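Local coordinates for protein virulence factor (Pectobacterium carotovorum, PDB 2W3Y) that acts as a virulence factor, is S-palmitoylated and binds to lipid vesicles, in a bacterial pathogen of Drosophila, at residues V42-Y47 against D256-Y261; F49-K54 against I265-K270; N117-G122 against E214-F219. One frame throughout, in Å; residues are numbered along the deposited sequence.

Contact 1. Residues V42-Y47 against D256-Y261; sequences VQYQTY and DDADSY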
loop_
_atom_site.group_PDB
_atom_site.type_symbol
_atom_site.label_atom_id
_atom_site.label_comp_id
_atom_site.label_asym_id
_atom_site.label_seq_id
_atom_site.Cartn_x
_atom_site.Cartn_y
_atom_site.Cartn_z
ATOM N N VAL A 42 10.039 -1.502 1.447
ATOM C CA VAL A 42 8.689 -1.000 1.182
ATOM C C VAL A 42 8.027 -2.039 0.292
ATOM O O VAL A 42 8.527 -2.311 -0.796
ATOM C CB VAL A 42 8.694 0.347 0.391
ATOM C CG1 VAL A 42 7.266 0.864 0.229
ATOM C CG2 VAL A 42 9.596 1.374 1.051
ATOM N N GLN A 43 6.912 -2.597 0.753
ATOM C CA GLN A 43 6.174 -3.602 0.025
ATOM C C GLN A 43 5.143 -2.840 -0.819
ATOM O O GLN A 43 4.227 -2.281 -0.284
ATOM C CB GLN A 43 5.484 -4.516 1.048
ATOM C CG GLN A 43 5.085 -5.859 0.552
ATOM C CD GLN A 43 6.190 -6.848 0.710
ATOM O OE1 GLN A 43 6.500 -7.293 1.831
ATOM N NE2 GLN A 43 6.820 -7.199 -0.416
ATOM N N TYR A 44 5.326 -2.785 -2.132
ATOM C CA TYR A 44 4.372 -2.102 -3.017
ATOM C C TYR A 44 3.276 -3.064 -3.462
ATOM O O TYR A 44 3.578 -4.088 -4.062
ATOM C CB TYR A 44 5.100 -1.534 -4.236
ATOM C CG TYR A 44 6.081 -0.424 -3.944
ATOM C CD1 TYR A 44 5.628 0.871 -3.625
ATOM C CD2 TYR A 44 7.450 -0.648 -4.017
ATOM C CE1 TYR A 44 6.514 1.904 -3.383
ATOM C CE2 TYR A 44 8.363 0.402 -3.760
ATOM C CZ TYR A 44 7.869 1.660 -3.435
ATOM O OH TYR A 44 8.734 2.691 -3.205
ATOM N N GLN A 45 2.009 -2.766 -3.166
ATOM C CA GLN A 45 0.935 -3.745 -3.417
ATOM C C GLN A 45 -0.355 -3.133 -3.991
ATOM O O GLN A 45 -0.668 -1.966 -3.749
ATOM C CB GLN A 45 0.577 -4.510 -2.128
ATOM C CG GLN A 45 1.774 -4.987 -1.317
ATOM C CD GLN A 45 2.231 -6.373 -1.717
ATOM O OE1 GLN A 45 1.581 -7.358 -1.371
ATOM N NE2 GLN A 45 3.338 -6.459 -2.459
ATOM N N THR A 46 -1.095 -3.933 -4.758
ATOM C CA THR A 46 -2.435 -3.559 -5.239
ATOM C C THR A 46 -3.385 -4.725 -4.988
ATOM O O THR A 46 -3.249 -5.803 -5.590
ATOM C CB THR A 46 -2.446 -3.219 -6.751
ATOM O OG1 THR A 46 -1.460 -2.224 -7.027
ATOM C CG2 THR A 46 -3.817 -2.659 -7.177
ATOM N N TYR A 47 -4.330 -4.527 -4.071
ATOM C CA TYR A 47 -5.269 -5.588 -3.742
ATOM C C TYR A 47 -6.643 -5.246 -4.268
ATOM O O TYR A 47 -7.203 -4.198 -3.944
ATOM C CB TYR A 47 -5.370 -5.818 -2.238
ATOM C CG TYR A 47 -4.061 -6.157 -1.558
ATOM C CD1 TYR A 47 -3.117 -6.984 -2.180
ATOM C CD2 TYR A 47 -3.770 -5.660 -0.283
ATOM C CE1 TYR A 47 -1.899 -7.293 -1.561
ATOM C CE2 TYR A 47 -2.555 -5.978 0.352
ATOM C CZ TYR A 47 -1.632 -6.799 -0.294
ATOM O OH TYR A 47 -0.435 -7.129 0.313
ATOM N N ASP A 256 4.987 -1.325 -10.379
ATOM C CA ASP A 256 4.935 -2.708 -10.902
ATOM C C ASP A 256 6.275 -3.261 -11.426
ATOM O O ASP A 256 6.392 -4.468 -11.694
ATOM C CB ASP A 256 3.757 -2.922 -11.882
ATOM C CG ASP A 256 3.957 -2.243 -13.245
ATOM O OD1 ASP A 256 5.047 -1.713 -13.518
ATOM O OD2 ASP A 256 2.991 -2.259 -14.054
ATOM N N ASP A 257 7.281 -2.390 -11.558
ATOM C CA ASP A 257 8.661 -2.818 -11.818
ATOM C C ASP A 257 9.500 -3.121 -10.552
ATOM O O ASP A 257 10.616 -3.641 -10.668
ATOM C CB ASP A 257 9.431 -1.808 -12.688
ATOM C CG ASP A 257 8.862 -1.672 -14.094
ATOM O OD1 ASP A 257 8.361 -2.677 -14.662
ATOM O OD2 ASP A 257 8.929 -0.546 -14.641
ATOM N N ALA A 258 8.982 -2.809 -9.359
ATOM C CA ALA A 258 9.728 -3.089 -8.118
ATOM C C ALA A 258 9.791 -4.589 -7.767
ATOM O O ALA A 258 8.855 -5.346 -8.021
ATOM C CB ALA A 258 9.143 -2.284 -6.944
ATOM N N ASP A 259 10.903 -4.997 -7.165
ATOM C CA ASP A 259 11.088 -6.359 -6.684
ATOM C C ASP A 259 10.074 -6.741 -5.587
ATOM O O ASP A 259 9.732 -7.916 -5.447
ATOM C CB ASP A 259 12.533 -6.562 -6.184
ATOM C CG ASP A 259 13.576 -6.171 -7.227
ATOM O OD1 ASP A 259 14.045 -7.082 -7.940
ATOM O OD2 ASP A 259 13.908 -4.958 -7.348
ATOM N N SER A 260 9.564 -5.758 -4.844
ATOM C CA SER A 260 8.565 -6.014 -3.792
ATOM C C SER A 260 7.092 -5.936 -4.238
ATOM O O SER A 260 6.195 -5.924 -3.394
ATOM C CB SER A 260 8.765 -5.033 -2.624
ATOM O OG SER A 260 8.455 -3.694 -3.025
ATOM N N TYR A 261 6.837 -5.864 -5.539
ATOM C CA TYR A 261 5.471 -5.630 -6.036
ATOM C C TYR A 261 4.654 -6.904 -6.194
ATOM O O TYR A 261 5.173 -7.918 -6.644
ATOM C CB TYR A 261 5.508 -4.897 -7.385
ATOM C CG TYR A 261 4.146 -4.694 -8.032
ATOM C CD1 TYR A 261 3.301 -3.662 -7.623
ATOM C CD2 TYR A 261 3.712 -5.536 -9.070
ATOM C CE1 TYR A 261 2.036 -3.467 -8.236
ATOM C CE2 TYR A 261 2.472 -5.355 -9.675
ATOM C CZ TYR A 261 1.645 -4.325 -9.262
ATOM O OH TYR A 261 0.431 -4.164 -9.883
#
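The Y44 ring meets A258 and S260 obliquely, and CD2 does the touching. Y44 CD2 lies 3.4 Å from S260 OG. A258 CB is 3.8 Å from Y44 CD2. Within its own strand, V42 CG1 sits over one face of the Y44 ring, offset toward the rim. The Y261 ring has D256 CA over the centre of one face. Y44 O approaches this second ring obliquely, as does T46 OG1. The same Y44 O takes a CA-H...O contact from Y261 CA at 3.1 Å.

S260 carries the polar part. Its OG lies between the backbone N and the carbonyl carbon (chi1 67°). From there S260 OG donates to V42 O at 2.6 Å, in the plane of that carbonyl. Y44 N adds a weak hydrogen bond to S260 OG at 3.4 Å. S260 O accepts from Q43 NE2 at 3.3 Å, in a nearly straight bond (172° at the hydrogen). Q43 OE1, at the other end of the amide, bonds Y168 OH. The hydroxyls of Y44, T46 and Y261 are paired with helix 57-81. T46 OG1 and Y261 OH both bond E68 OE2, and Y44 OH bonds S75 OG.

A258 to Y261 form a type I beta turn, closed by Y261 N to A258 O. The turn leads into strand 262-266, which pairs in parallel with strand 40-49 in the mixed sheet.

Contact 2. Residues F49-K54 against I265-K270; sequences FNEAPK and IFNGVK
F49 lies side by side with F266, pointing the same way, but the two rings barely overlap. Their planes are 27° apart and slid past each other, with centroids separated by 5.9 Å. The touch is between F49 CE1 and F266 CD2. V269 CG1, anti to the backbone N (chi1 -173°), comes obliquely against the F49 ring, 3.9 Å from F49 CD1.

N50 bonds to segment 265-270 through both backbone and side chain. The backbone N of N50 donates to F266 O at 2.7 Å, next to the single parallel bridge of F49 with F266. Its side-chain amide then makes two bonds to the backbone of V269. V269 N donates to N50 OD1 at 2.9 Å, on a lone pair of that oxygen. N50 ND2 donates to V269 O at 2.7 Å, and this acceptor lies in the amide plane. The two bonds are almost straight and fix the rotation of the amide. ND2 also bonds L177 O. Water 1 joins N50 OD1 to G268 N.

The outer side is wetter. E51 crosses I265 at about a right angle, with E51 OE2 3.7 Å from I265 CD1. Water 2 links E51 N to N267 OD1, and water 3 links E51 OE2 to the same oxygen.

Strand 40-49 ends here beside the end of strand 262-266, with strand 166-179 also bonded to F49. I130 of helix 125-134 touches both phenylalanines. V136 of strand 136-137 packs on F49 and V269, while R64 of helix 57-81 touches I265.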
loop_
_atom_site.group_PDB
_atom_site.type_symbol
_atom_site.label_atom_id
_atom_site.label_comp_id
_atom_site.label_asym_id
_atom_site.label_seq_id
_atom_site.Cartn_x
_atom_site.Cartn_y
_atom_site.Cartn_z
ATOM N N PHE A 49 -10.448 -6.751 -4.076
ATOM C CA PHE A 49 -11.277 -7.718 -3.381
ATOM C C PHE A 49 -12.547 -7.973 -4.170
ATOM O O PHE A 49 -13.431 -7.125 -4.210
ATOM C CB PHE A 49 -11.592 -7.259 -1.945
ATOM C CG PHE A 49 -10.369 -7.025 -1.117
ATOM C CD1 PHE A 49 -9.458 -8.062 -0.878
ATOM C CD2 PHE A 49 -10.102 -5.755 -0.600
ATOM C CE1 PHE A 49 -8.299 -7.843 -0.104
ATOM C CE2 PHE A 49 -8.956 -5.527 0.165
ATOM C CZ PHE A 49 -8.056 -6.566 0.411
ATOM N N ASN A 50 -12.585 -9.144 -4.811
ATOM C CA ASN A 50 -13.688 -9.605 -5.676
ATOM C C ASN A 50 -13.682 -8.980 -7.059
ATOM O O ASN A 50 -13.345 -7.819 -7.218
ATOM C CB ASN A 50 -15.058 -9.405 -5.006
ATOM C CG ASN A 50 -15.183 -10.151 -3.696
ATOM O OD1 ASN A 50 -14.789 -11.310 -3.595
ATOM N ND2 ASN A 50 -15.747 -9.489 -2.685
ATOM N N GLU A 51 -14.055 -9.778 -8.059
ATOM C CA GLU A 51 -14.269 -9.276 -9.411
ATOM C C GLU A 51 -15.432 -8.297 -9.390
ATOM O O GLU A 51 -16.396 -8.482 -8.643
ATOM C CB GLU A 51 -14.556 -10.426 -10.385
ATOM C CG GLU A 51 -13.332 -11.297 -10.739
ATOM C CD GLU A 51 -12.503 -10.734 -11.896
ATOM O OE1 GLU A 51 -12.854 -9.654 -12.438
ATOM O OE2 GLU A 51 -11.484 -11.369 -12.267
ATOM N N ALA A 52 -15.303 -7.244 -10.185
ATOM C CA ALA A 52 -16.329 -6.225 -10.336
ATOM C C ALA A 52 -17.478 -6.738 -11.214
ATOM O O ALA A 52 -17.240 -7.520 -12.128
ATOM C CB ALA A 52 -15.722 -4.977 -10.952
ATOM N N PRO A 53 -18.728 -6.315 -10.913
ATOM C CA PRO A 53 -19.830 -6.566 -11.839
ATOM C C PRO A 53 -19.632 -5.794 -13.137
ATOM O O PRO A 53 -18.926 -4.778 -13.166
ATOM C CB PRO A 53 -21.058 -6.041 -11.087
ATOM C CG PRO A 53 -20.523 -5.050 -10.113
ATOM C CD PRO A 53 -19.182 -5.589 -9.710
ATOM N N LYS A 54 -20.268 -6.276 -14.201
ATOM C CA LYS A 54 -20.062 -5.749 -15.555
ATOM C C LYS A 54 -20.020 -4.220 -15.612
ATOM O O LYS A 54 -19.134 -3.646 -16.246
ATOM C CB LYS A 54 -21.108 -6.321 -16.529
ATOM C CG LYS A 54 -20.958 -7.829 -16.786
ATOM C CD LYS A 54 -22.064 -8.712 -16.127
ATOM C CE LYS A 54 -21.776 -9.089 -14.654
ATOM N NZ LYS A 54 -22.539 -8.238 -13.694
ATOM N N ILE A 265 -6.474 -10.095 -7.855
ATOM C CA ILE A 265 -7.903 -10.029 -7.581
ATOM C C ILE A 265 -8.224 -11.211 -6.690
ATOM O O ILE A 265 -8.168 -12.379 -7.116
ATOM C CB ILE A 265 -8.782 -10.029 -8.884
ATOM C CG1 ILE A 265 -8.439 -8.809 -9.746
ATOM C CG2 ILE A 265 -10.274 -10.041 -8.532
ATOM C CD1 ILE A 265 -8.935 -8.874 -11.189
ATOM N N PHE A 266 -8.519 -10.921 -5.427
ATOM C CA PHE A 266 -8.863 -11.963 -4.475
ATOM C C PHE A 266 -10.338 -12.310 -4.649
ATOM O O PHE A 266 -11.168 -11.413 -4.827
ATOM C CB PHE A 266 -8.603 -11.491 -3.050
ATOM C CG PHE A 266 -7.151 -11.324 -2.723
ATOM C CD1 PHE A 266 -6.365 -12.423 -2.399
ATOM C CD2 PHE A 266 -6.566 -10.063 -2.749
ATOM C CE1 PHE A 266 -5.024 -12.275 -2.085
ATOM C CE2 PHE A 266 -5.215 -9.895 -2.431
ATOM C CZ PHE A 266 -4.446 -10.999 -2.102
ATOM N N ASN A 267 -10.652 -13.598 -4.585
ATOM C CA ASN A 267 -12.019 -14.082 -4.775
ATOM C C ASN A 267 -12.669 -14.538 -3.477
ATOM O O ASN A 267 -11.976 -15.001 -2.556
ATOM C CB ASN A 267 -12.049 -15.226 -5.799
ATOM C CG ASN A 267 -11.521 -14.801 -7.164
ATOM O OD1 ASN A 267 -11.977 -13.809 -7.739
ATOM N ND2 ASN A 267 -10.544 -15.543 -7.680
ATOM N N GLY A 268 -13.996 -14.405 -3.423
ATOM C CA GLY A 268 -14.809 -14.817 -2.271
ATOM C C GLY A 268 -14.550 -14.022 -1.002
ATOM O O GLY A 268 -14.515 -14.593 0.088
ATOM N N VAL A 269 -14.384 -12.705 -1.138
ATOM C CA VAL A 269 -14.020 -11.828 -0.010
ATOM C C VAL A 269 -15.218 -11.033 0.533
ATOM O O VAL A 269 -16.035 -10.523 -0.231
ATOM C CB VAL A 269 -12.862 -10.854 -0.415
ATOM C CG1 VAL A 269 -12.331 -10.035 0.798
ATOM C CG2 VAL A 269 -11.725 -11.633 -1.056
ATOM N N LYS A 270 -15.311 -10.917 1.859
ATOM C CA LYS A 270 -16.284 -10.013 2.466
ATOM C C LYS A 270 -15.631 -9.115 3.520
ATOM O O LYS A 270 -14.563 -9.453 4.028
ATOM C CB LYS A 270 -17.482 -10.794 3.035
ATOM C CG LYS A 270 -17.169 -11.770 4.165
ATOM C CD LYS A 270 -18.448 -12.074 4.947
ATOM C CE LYS A 270 -18.550 -13.551 5.337
ATOM N NZ LYS A 270 -17.688 -13.961 6.491
HETATM O O HOH W 1 -15.702 -13.257 -5.382
HETATM O O HOH W 2 -14.470 -12.641 -7.528
HETATM O O HOH W 3 -10.854 -13.530 -10.094
#

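Contact 3. Residues N117-G122 against E214-F219; sequences NTTVKG and EVNLEF. With PLM (palmitic acid), chain C.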
loop_
_atom_site.group_PDB
_atom_site.type_symbol
_atom_site.label_atom_id
_atom_site.label_comp_id
_atom_site.label_asym_id
_atom_site.label_seq_id
_atom_site.Cartn_x
_atom_site.Cartn_y
_atom_site.Cartn_z
ATOM N N ASN A 117 -2.058 -8.180 16.857
ATOM C CA ASN A 117 -1.692 -9.002 18.005
ATOM C C ASN A 117 -2.446 -10.311 17.925
ATOM O O ASN A 117 -3.582 -10.405 18.398
ATOM C CB ASN A 117 -2.049 -8.307 19.323
ATOM C CG ASN A 117 -1.311 -7.009 19.523
ATOM O OD1 ASN A 117 -0.088 -6.947 19.387
ATOM N ND2 ASN A 117 -2.050 -5.954 19.857
ATOM N N THR A 118 -1.811 -11.313 17.326
ATOM C CA THR A 118 -2.447 -12.593 17.060
ATOM C C THR A 118 -1.382 -13.694 17.022
ATOM O O THR A 118 -0.202 -13.427 16.789
ATOM C CB THR A 118 -3.238 -12.543 15.730
ATOM O OG1 THR A 118 -4.185 -13.616 15.673
ATOM C CG2 THR A 118 -2.304 -12.605 14.514
ATOM N N THR A 119 -1.805 -14.927 17.273
ATOM C CA THR A 119 -0.926 -16.086 17.176
ATOM C C THR A 119 -1.566 -17.074 16.205
ATOM O O THR A 119 -2.685 -17.540 16.427
ATOM C CB THR A 119 -0.661 -16.737 18.561
ATOM O OG1 THR A 119 -0.032 -15.785 19.433
ATOM C CG2 THR A 119 0.261 -17.934 18.415
ATOM N N VAL A 120 -0.850 -17.355 15.119
ATOM C CA VAL A 120 -1.318 -18.206 14.019
ATOM C C VAL A 120 -0.173 -19.127 13.570
ATOM O O VAL A 120 0.985 -18.893 13.933
ATOM C CB VAL A 120 -1.787 -17.353 12.802
ATOM C CG1 VAL A 120 -3.077 -16.575 13.118
ATOM C CG2 VAL A 120 -0.676 -16.402 12.324
ATOM N N LYS A 121 -0.492 -20.162 12.789
ATOM C CA LYS A 121 0.531 -20.978 12.115
ATOM C C LYS A 121 1.212 -20.140 11.040
ATOM O O LYS A 121 0.593 -19.248 10.448
ATOM C CB LYS A 121 -0.067 -22.210 11.421
ATOM C CG LYS A 121 -1.124 -22.986 12.207
ATOM C CD LYS A 121 -1.616 -24.172 11.368
ATOM C CE LYS A 121 -3.050 -24.570 11.722
ATOM N NZ LYS A 121 -3.119 -25.325 13.004
ATOM N N GLY A 122 2.483 -20.446 10.790
ATOM C CA GLY A 122 3.237 -19.843 9.705
ATOM C C GLY A 122 2.496 -19.827 8.378
ATOM O O GLY A 122 2.546 -18.833 7.660
ATOM N N GLU A 214 3.243 -22.611 15.483
ATOM C CA GLU A 214 2.658 -21.313 15.839
ATOM C C GLU A 214 3.679 -20.174 15.814
ATOM O O GLU A 214 4.822 -20.345 16.241
ATOM C CB GLU A 214 2.037 -21.373 17.240
ATOM C CG GLU A 214 0.936 -22.417 17.431
ATOM C CD GLU A 214 -0.423 -21.928 16.984
ATOM O OE1 GLU A 214 -1.280 -21.715 17.870
ATOM O OE2 GLU A 214 -0.636 -21.745 15.761
ATOM N N VAL A 215 3.260 -19.009 15.321
ATOM C CA VAL A 215 4.098 -17.806 15.393
ATOM C C VAL A 215 3.326 -16.642 16.027
ATOM O O VAL A 215 2.140 -16.436 15.736
ATOM C CB VAL A 215 4.732 -17.398 14.010
ATOM C CG1 VAL A 215 5.235 -18.617 13.231
ATOM C CG2 VAL A 215 3.770 -16.596 13.151
ATOM N N ASN A 216 3.994 -15.893 16.900
ATOM C CA ASN A 216 3.383 -14.731 17.535
ATOM C C ASN A 216 3.598 -13.491 16.679
ATOM O O ASN A 216 4.729 -13.084 16.425
ATOM C CB ASN A 216 3.920 -14.515 18.963
ATOM C CG ASN A 216 3.225 -13.357 19.696
ATOM O OD1 ASN A 216 1.992 -13.300 19.780
ATOM N ND2 ASN A 216 4.026 -12.429 20.237
ATOM N N LEU A 217 2.498 -12.918 16.206
ATOM C CA LEU A 217 2.546 -11.651 15.486
ATOM C C LEU A 217 2.140 -10.549 16.444
ATOM O O LEU A 217 0.965 -10.456 16.831
ATOM C CB LEU A 217 1.607 -11.674 14.276
ATOM C CG LEU A 217 1.728 -12.797 13.244
ATOM C CD1 LEU A 217 0.678 -12.591 12.143
ATOM C CD2 LEU A 217 3.145 -12.869 12.655
ATOM N N GLU A 218 3.109 -9.734 16.844
ATOM C CA GLU A 218 2.854 -8.566 17.694
ATOM C C GLU A 218 3.527 -7.341 17.083
ATOM O O GLU A 218 4.730 -7.130 17.262
ATOM C CB GLU A 218 3.321 -8.797 19.152
ATOM C CG GLU A 218 2.866 -7.672 20.113
ATOM C CD GLU A 218 3.491 -7.739 21.509
ATOM O OE1 GLU A 218 4.738 -7.794 21.638
ATOM O OE2 GLU A 218 2.721 -7.695 22.491
ATOM N N PHE A 219 2.757 -6.566 16.317
ATOM C CA PHE A 219 3.300 -5.406 15.604
ATOM C C PHE A 219 2.442 -4.187 15.845
ATOM O O PHE A 219 1.217 -4.241 15.731
ATOM C CB PHE A 219 3.393 -5.655 14.090
ATOM C CG PHE A 219 4.378 -6.711 13.701
ATOM C CD1 PHE A 219 5.682 -6.367 13.353
ATOM C CD2 PHE A 219 3.996 -8.056 13.654
ATOM C CE1 PHE A 219 6.602 -7.349 12.976
ATOM C CE2 PHE A 219 4.896 -9.048 13.284
ATOM C CZ PHE A 219 6.214 -8.693 12.938
HETATM C C1 PLM C . 6.756 -15.588 4.904
HETATM O O2 PLM C . 7.674 -16.446 5.000
HETATM C C2 PLM C . 6.745 -14.370 5.820
HETATM C C3 PLM C . 7.072 -13.062 5.105
HETATM C C4 PLM C . 7.096 -11.853 6.043
HETATM C C5 PLM C . 5.698 -11.357 6.410
HETATM C C6 PLM C . 5.670 -10.609 7.743
HETATM C C7 PLM C . 4.399 -9.773 7.883
HETATM C C8 PLM C . 3.976 -9.553 9.339
HETATM C C9 PLM C . 4.233 -8.099 9.731
HETATM C CA PLM C . 2.967 -7.283 9.972
HETATM C CB PLM C . 2.794 -6.193 8.921
HETATM C CC PLM C . 1.326 -5.816 8.790
HETATM C CD PLM C . 0.916 -5.608 7.339
HETATM C CE PLM C . 0.394 -4.194 7.145
HETATM C CF PLM C . -0.431 -4.068 5.872
#
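Strands 117-121 and 214-219 run antiparallel, with their short axes at 152° and 4.4 Å apart at the closest approach. T118 with L217 and V120 with V215 are the hydrogen-bonded pairs, each closed by two backbone bonds. The shortest of these is V215 N to V120 O, at 2.7 Å.

T118, V120, V215 and L217 share one face of the sheet. L217 CD1 lies 3.8 Å from T118 CG2, whose side chain runs alongside that of L217. V120 CG2 comes across at about a right angle, 4.0 Å from L217 CD1. This CD1 is anti to CA (chi2 180°), which carries it to both methyls. S128 of helix 125-134 touches V120 and L217, and V125 touches V215.

T119 and N216 lie on the other face. T119 OG1 gives N216 OD1 a weak hydrogen bond at 3.2 Å. At the strand end, K121 NZ and E214 OE2 are 5.2 Å apart and not in contact; the opposite charges may attract weakly.

F219 places one ring face against the palmitic acid. C9 of the lipid stands over the ring centre, 3.7 Å from F219 CE2. The ring also packs edge-to-face with F198.

The chemistry is two-sided: aliphatic groups meet a helix on one face, while one weak hydrogen bond joins polar side chains on the other. The ring contact with the acyl chain is apolar, consistent with a lipid-binding protein.

All three contacts reach the same mixed sheet. Contact 1 is the buried one, near the centre of the chain, and its polar groups are met largely by protein atoms. Contacts 1 and 2 both start from strand 40-49 and touch through Y47 CD1 and F266 CE2. Contact 1 meets the loop and turn before strand 262-266, contact 2 the end of that strand. Contact 2 lies farther out, where waters join in. Contact 3 is also partly exposed and touches neither. It pairs strands 109-121 and 214-228, nested in the sequence loops closed by both. It relies on regular antiparallel backbone bonding, whereas contacts 1 and 2 rely largely on side chains bonding to backbone.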